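Local coordinates for VP5 (Halorubrum pleomorphic virus 2, PDB 6QGI), which is an envelope protein of a pleomorphic archaeal virus and probably drives fusion of the viral membrane with that of the host cell, at residues K49-K52 with S53-S57; K41-V44 with Y45-A48; A80-E83 with E84-G88. All blocks are in the same frame, centred on the assembly; numbering follows the deposited sequence.

Contact 1 (K49-K52 with S53-S57)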
loop_
_atom_site.group_PDB
_atom_site.type_symbol
_atom_site.label_atom_id
_atom_site.label_comp_id
_atom_site.label_asym_id
_atom_site.label_seq_id
_atom_site.Cartn_x
_atom_site.Cartn_y
_atom_site.Cartn_z
ATOM N N LYS A 49 -2.643 13.664 6.137
ATOM C CA LYS A 49 -3.536 12.824 5.328
ATOM C C LYS A 49 -2.743 12.095 4.264
ATOM O O LYS A 49 -2.994 10.914 4.025
ATOM C CB LYS A 49 -4.649 13.676 4.683
ATOM C CG LYS A 49 -5.778 12.873 4.055
ATOM C CD LYS A 49 -6.737 13.778 3.305
ATOM C CE LYS A 49 -8.028 13.071 2.986
ATOM N NZ LYS A 49 -9.207 13.898 3.351
ATOM N N THR A 50 -1.790 12.799 3.623
ATOM C CA THR A 50 -0.926 12.245 2.584
ATOM C C THR A 50 0.063 11.278 3.220
ATOM O O THR A 50 0.303 10.217 2.651
ATOM C CB THR A 50 -0.244 13.369 1.798
ATOM O OG1 THR A 50 -1.242 14.299 1.382
ATOM C CG2 THR A 50 0.507 12.856 0.575
ATOM N N ARG A 51 0.610 11.619 4.407
ATOM C CA ARG A 51 1.542 10.743 5.121
ATOM C C ARG A 51 0.851 9.446 5.521
ATOM O O ARG A 51 1.431 8.383 5.320
ATOM C CB ARG A 51 2.156 11.435 6.354
ATOM C CG ARG A 51 3.265 10.625 7.065
ATOM C CD ARG A 51 4.419 10.201 6.159
ATOM N NE ARG A 51 5.149 11.353 5.632
ATOM C CZ ARG A 51 6.107 11.284 4.714
ATOM N NH1 ARG A 51 6.465 10.113 4.208
ATOM N NH2 ARG A 51 6.705 12.388 4.291
ATOM N N LYS A 52 -0.388 9.531 6.057
ATOM C CA LYS A 52 -1.195 8.378 6.469
ATOM C C LYS A 52 -1.491 7.481 5.271
ATOM O O LYS A 52 -1.447 6.263 5.403
ATOM C CB LYS A 52 -2.510 8.843 7.117
ATOM C CG LYS A 52 -3.287 7.730 7.808
ATOM C CD LYS A 52 -4.781 7.941 7.653
ATOM C CE LYS A 52 -5.593 6.896 8.374
ATOM N NZ LYS A 52 -5.517 5.557 7.724
ATOM N N SER A 53 -1.775 8.091 4.109
ATOM C CA SER A 53 -2.065 7.383 2.870
ATOM C C SER A 53 -0.824 6.667 2.332
ATOM O O SER A 53 -0.938 5.494 2.012
ATOM C CB SER A 53 -2.632 8.330 1.818
ATOM O OG SER A 53 -3.213 7.576 0.767
ATOM N N THR A 54 0.353 7.338 2.268
ATOM C CA THR A 54 1.601 6.731 1.773
ATOM C C THR A 54 2.134 5.665 2.752
ATOM O O THR A 54 2.742 4.694 2.299
ATOM C CB THR A 54 2.685 7.781 1.456
ATOM O OG1 THR A 54 3.049 8.493 2.637
ATOM C CG2 THR A 54 2.276 8.747 0.345
ATOM N N ASN A 55 1.900 5.827 4.076
ATOM C CA ASN A 55 2.315 4.827 5.074
ATOM C C ASN A 55 1.420 3.600 4.989
ATOM O O ASN A 55 1.888 2.485 5.229
ATOM C CB ASN A 55 2.296 5.398 6.494
ATOM C CG ASN A 55 3.396 6.378 6.805
ATOM O OD1 ASN A 55 4.338 6.574 6.039
ATOM N ND2 ASN A 55 3.298 7.022 7.952
ATOM N N ALA A 56 0.129 3.812 4.647
ATOM C CA ALA A 56 -0.862 2.751 4.473
ATOM C C ALA A 56 -0.625 2.022 3.155
ATOM O O ALA A 56 -0.646 0.792 3.126
ATOM C CB ALA A 56 -2.268 3.328 4.513
ATOM N N SER A 57 -0.350 2.783 2.074
ATOM C CA SER A 57 -0.093 2.248 0.733
ATOM C C SER A 57 1.087 1.303 0.710
ATOM O O SER A 57 1.105 0.364 -0.084
ATOM C CB SER A 57 0.151 3.375 -0.265
ATOM O OG SER A 57 -0.958 4.251 -0.334
#
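Arg51 sends CG opposite its own backbone N (chi1 -174°), then bends at chi2 and chi3, which carries its chain across the amide of Asn55 one turn on. Asn55 meets it with CG beside its own backbone N. The touching atom of Arg51 is CD, 3.6 Å from OD1 of Asn55. CG of Arg51 lies 3.7 Å from ND2 of Asn55. These are contacts of methylenes with an amide, and the guanidinium and amide planes stand 41° apart. The N-H groups of both side chains find partners outside the segments. Arg51 NE forms a salt bridge with Glu123, its NH1 bonds the carbonyl of Val26, and ND2 of Asn55 bonds Ser120 OG. The buried guanidinium thus has several partners, which should fix its rotation.

The carbonyl of Arg51 is gripped twice. Asn55 N reaches Arg51 O at 2.9 Å in the regular helical bond. Thr54 OG1 gives a second bond to Arg51 O at 3.1 Å, from the same face of the carbonyl plane. This bond is strongly bent at the acceptor, with a C=O...OG1 angle of 111°. The methyl CG2 of Thr54 rests 3.4 Å from Thr50 O.

Ser53 O also accepts twice, both times from Ser57: from OG at 2.7 Å, which comes from above the carbonyl plane, and from the backbone N. Ala56 turns its CB toward the carbonyl of Lys52. The arrangement is that of an alpha-helix with serine and threonine hydroxyls bonded back to carbonyls of the preceding turn, on helix 37-60 where Arg51 and Asn55 pack against helix 91-133.

Contact 2 (K41-V44 with Y45-A48)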
loop_
_atom_site.group_PDB
_atom_site.type_symbol
_atom_site.label_atom_id
_atom_site.label_comp_id
_atom_site.label_asym_id
_atom_site.label_seq_id
_atom_site.Cartn_x
_atom_site.Cartn_y
_atom_site.Cartn_z
ATOM N N LYS A 41 -3.361 25.226 9.200
ATOM C CA LYS A 41 -4.242 24.200 9.753
ATOM C C LYS A 41 -4.662 23.207 8.655
ATOM O O LYS A 41 -4.680 21.993 8.887
ATOM C CB LYS A 41 -5.470 24.855 10.407
ATOM C CG LYS A 41 -5.123 25.745 11.600
ATOM C CD LYS A 41 -6.322 26.067 12.481
ATOM C CE LYS A 41 -6.988 27.369 12.116
ATOM N NZ LYS A 41 -8.187 27.617 12.954
ATOM N N GLN A 42 -4.942 23.741 7.453
ATOM C CA GLN A 42 -5.328 23.019 6.249
ATOM C C GLN A 42 -4.166 22.171 5.731
ATOM O O GLN A 42 -4.349 20.982 5.457
ATOM C CB GLN A 42 -5.795 24.023 5.177
ATOM C CG GLN A 42 -6.059 23.411 3.807
ATOM C CD GLN A 42 -7.092 24.162 3.012
ATOM O OE1 GLN A 42 -8.180 23.645 2.746
ATOM N NE2 GLN A 42 -6.776 25.386 2.597
ATOM N N GLN A 43 -2.983 22.792 5.582
ATOM C CA GLN A 43 -1.776 22.151 5.067
ATOM C C GLN A 43 -1.212 21.120 6.039
ATOM O O GLN A 43 -0.649 20.134 5.570
ATOM C CB GLN A 43 -0.718 23.185 4.691
ATOM C CG GLN A 43 -1.021 23.856 3.359
ATOM C CD GLN A 43 0.124 24.649 2.789
ATOM O OE1 GLN A 43 1.306 24.359 3.003
ATOM N NE2 GLN A 43 -0.210 25.660 2.024
ATOM N N VAL A 44 -1.367 21.323 7.369
ATOM C CA VAL A 44 -0.945 20.352 8.395
ATOM C C VAL A 44 -1.839 19.100 8.244
ATOM O O VAL A 44 -1.337 17.975 8.279
ATOM C CB VAL A 44 -0.986 20.945 9.840
ATOM C CG1 VAL A 44 -0.951 19.852 10.911
ATOM C CG2 VAL A 44 0.145 21.944 10.061
ATOM N N TYR A 45 -3.152 19.319 8.027
ATOM C CA TYR A 45 -4.144 18.264 7.835
ATOM C C TYR A 45 -3.848 17.498 6.557
ATOM O O TYR A 45 -3.902 16.270 6.568
ATOM C CB TYR A 45 -5.573 18.854 7.817
ATOM C CG TYR A 45 -6.675 17.821 7.672
ATOM C CD1 TYR A 45 -7.128 17.095 8.773
ATOM C CD2 TYR A 45 -7.264 17.565 6.437
ATOM C CE1 TYR A 45 -8.140 16.147 8.646
ATOM C CE2 TYR A 45 -8.280 16.623 6.299
ATOM C CZ TYR A 45 -8.713 15.915 7.406
ATOM O OH TYR A 45 -9.705 14.980 7.274
ATOM N N GLN A 46 -3.511 18.220 5.472
ATOM C CA GLN A 46 -3.177 17.648 4.167
ATOM C C GLN A 46 -1.859 16.863 4.236
ATOM O O GLN A 46 -1.786 15.769 3.672
ATOM C CB GLN A 46 -3.124 18.743 3.094
ATOM C CG GLN A 46 -4.516 19.084 2.559
ATOM C CD GLN A 46 -4.706 20.510 2.084
ATOM O OE1 GLN A 46 -3.812 21.370 2.167
ATOM N NE2 GLN A 46 -5.897 20.794 1.575
ATOM N N THR A 47 -0.847 17.392 4.960
ATOM C CA THR A 47 0.453 16.739 5.153
ATOM C C THR A 47 0.271 15.410 5.924
ATOM O O THR A 47 0.895 14.405 5.563
ATOM C CB THR A 47 1.437 17.697 5.855
ATOM O OG1 THR A 47 1.665 18.835 5.013
ATOM C CG2 THR A 47 2.768 17.047 6.167
ATOM N N ALA A 48 -0.595 15.405 6.959
ATOM C CA ALA A 48 -0.866 14.213 7.764
ATOM C C ALA A 48 -1.720 13.193 7.005
ATOM O O ALA A 48 -1.545 11.998 7.216
ATOM C CB ALA A 48 -1.551 14.599 9.059
#
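The backbones of 41-44 and 45-48 form consecutive turns of one alpha-helix, joined by four i to i+4 bonds such as Gln46 N to Gln42 O at 2.9 Å. On one side of these turns, Gln42 and Gln46 bring their side chains together. The two amide planes are almost parallel, only 8° apart, but the amides do not pair. The closest approach of the two side chains is between CG of Gln42 and NE2 of Gln46, at 3.4 Å. Gln46 CG lies beside its own backbone N (chi1 -82°), which turns the chain back over the preceding turn. Its amide carbon CD then comes within 3.4 Å of Gln42 O. Gln43 makes a lesser contact from the neighbouring position, with its CG 3.9 Å from OE1 of Gln46.

Thr47 meets the carbonyl of Gln43 with both backbone and side chain. Its N bonds Gln43 O at 2.8 Å. Its OG1 lies 2.7 Å from the same Gln43 O and is hydrogen-bonded to the carbonyl of Asp29, which places it between the helix and the preceding loop.

Other side chains pack against neighbouring parts of the fold. Val44 lies on Ile127 and Val131 of helix 91-133. Tyr45 takes its ring away from the helix to Tyr215, Asp218 and Leu220, while its CB stays 3.4 Å from Lys41 O. The pattern is that of an amphipathic alpha-helix, with Gln42, Gln43 and Gln46 gathered on its more open side, Val44 and Thr47 buried against helix 91-133, and Ala48 against strands 212-215 and 218-221.

Contact 3 (A80-E83 with E84-G88)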
loop_
_atom_site.group_PDB
_atom_site.type_symbol
_atom_site.label_atom_id
_atom_site.label_comp_id
_atom_site.label_asym_id
_atom_site.label_seq_id
_atom_site.Cartn_x
_atom_site.Cartn_y
_atom_site.Cartn_z
ATOM N N ALA A 80 22.132 -19.823 -1.353
ATOM C CA ALA A 80 23.464 -19.605 -0.776
ATOM C C ALA A 80 23.972 -20.850 -0.044
ATOM O O ALA A 80 25.165 -21.146 -0.113
ATOM C CB ALA A 80 23.434 -18.425 0.174
ATOM N N ALA A 81 23.067 -21.583 0.633
ATOM C CA ALA A 81 23.395 -22.823 1.333
ATOM C C ALA A 81 23.747 -23.921 0.327
ATOM O O ALA A 81 24.655 -24.704 0.596
ATOM C CB ALA A 81 22.229 -23.260 2.214
ATOM N N ILE A 82 23.053 -23.958 -0.841
ATOM C CA ILE A 82 23.279 -24.946 -1.906
ATOM C C ILE A 82 24.645 -24.672 -2.579
ATOM O O ILE A 82 25.347 -25.629 -2.911
ATOM C CB ILE A 82 22.092 -25.007 -2.933
ATOM C CG1 ILE A 82 20.819 -25.595 -2.273
ATOM C CG2 ILE A 82 22.453 -25.832 -4.193
ATOM C CD1 ILE A 82 19.467 -25.184 -2.919
ATOM N N GLU A 83 25.026 -23.384 -2.744
ATOM C CA GLU A 83 26.305 -22.976 -3.348
ATOM C C GLU A 83 27.477 -23.508 -2.526
ATOM O O GLU A 83 28.384 -24.120 -3.086
ATOM C CB GLU A 83 26.408 -21.440 -3.481
ATOM C CG GLU A 83 25.355 -20.797 -4.374
ATOM C CD GLU A 83 25.670 -20.612 -5.847
ATOM O OE1 GLU A 83 25.078 -19.693 -6.460
ATOM O OE2 GLU A 83 26.490 -21.384 -6.396
ATOM N N GLU A 84 27.429 -23.304 -1.196
ATOM C CA GLU A 84 28.443 -23.755 -0.240
ATOM C C GLU A 84 28.466 -25.277 -0.162
ATOM O O GLU A 84 29.539 -25.869 -0.046
ATOM C CB GLU A 84 28.185 -23.140 1.141
ATOM C CG GLU A 84 28.557 -21.669 1.202
ATOM C CD GLU A 84 29.777 -21.294 2.025
ATOM O OE1 GLU A 84 30.714 -22.117 2.130
ATOM O OE2 GLU A 84 29.807 -20.157 2.549
ATOM N N LEU A 85 27.286 -25.905 -0.273
ATOM C CA LEU A 85 27.103 -27.353 -0.260
ATOM C C LEU A 85 27.744 -28.000 -1.491
ATOM O O LEU A 85 28.464 -28.987 -1.349
ATOM C CB LEU A 85 25.599 -27.673 -0.206
ATOM C CG LEU A 85 25.181 -29.136 -0.252
ATOM C CD1 LEU A 85 25.598 -29.861 1.005
ATOM C CD2 LEU A 85 23.683 -29.252 -0.407
ATOM N N ASN A 86 27.484 -27.441 -2.690
ATOM C CA ASN A 86 28.018 -27.926 -3.964
ATOM C C ASN A 86 29.541 -27.785 -4.029
ATOM O O ASN A 86 30.192 -28.501 -4.792
ATOM C CB ASN A 86 27.373 -27.177 -5.135
ATOM C CG ASN A 86 25.984 -27.644 -5.509
ATOM O OD1 ASN A 86 25.462 -28.649 -5.013
ATOM N ND2 ASN A 86 25.353 -26.927 -6.421
ATOM N N ALA A 87 30.099 -26.865 -3.221
ATOM C CA ALA A 87 31.527 -26.578 -3.127
ATOM C C ALA A 87 32.221 -27.441 -2.057
ATOM O O ALA A 87 33.439 -27.353 -1.887
ATOM C CB ALA A 87 31.723 -25.109 -2.824
ATOM N N GLY A 88 31.439 -28.275 -1.374
ATOM C CA GLY A 88 31.916 -29.192 -0.344
ATOM C C GLY A 88 32.342 -28.533 0.952
ATOM O O GLY A 88 33.253 -29.027 1.618
#
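Segments 80-83 and 84-88 form the last turns of helix 66-86. Of the i to i+4 bonds that join them, the two middle ones are regular, and Asn86 N bonds Ile82 O at 2.8 Å with a fairly straight N-H...O angle of 159°. The outer two, Glu84 N to Ala80 O and Ala87 N to Glu83 O, are weak.

Among the side chains, Ile82 and Asn86 lie side by side and point the same way. The Ile82 methyl CG2 touches ND2 of Asn86 at 3.8 Å. Asn86 CG stands beside its own backbone N (chi1 -79°), which sets the amide carbon 3.3 Å from Ile82 O. Both ends of that amide are taken by the facing loop: ND2 bonds the carbonyl of Ile262 and OD1 bonds Gly260 N. This double hold should keep the amide from flipping. Leu85 presses its CB against Ala81 O at 3.2 Å, while the residue packs on Val253, Tyr254 and Val257. Glu84 runs the other way, to Ala93 and Ala97 of helix 91-133.

Gly88 is the first residue to leave helical geometry, with positive phi (72°). Its N bonds Leu85 O, one of two bonds back into the last turn that make this a Schellman motif, the C-terminal cap of the helix.

Contacts 1 and 2 are successive parts of helix 37-60, with centres 13 Å apart. Contact 2 ends at Ala48 and contact 1 begins at Lys49. The bond from Thr50 OG1 to Gln46 O ties the two together. Both also meet helix 91-133 at Glu123, which bridges to Arg51 and touches Thr47. Contact 3 lies on the next helix, 66-86, with its centre 43 Å from that of contact 1 and 54 Å from that of contact 2. Contacts 2 and 3 are on opposite sides of the chain's centre. Helix 91-133 is long enough to serve all three, packing against contact 3 near its start and against contacts 1 and 2 further along.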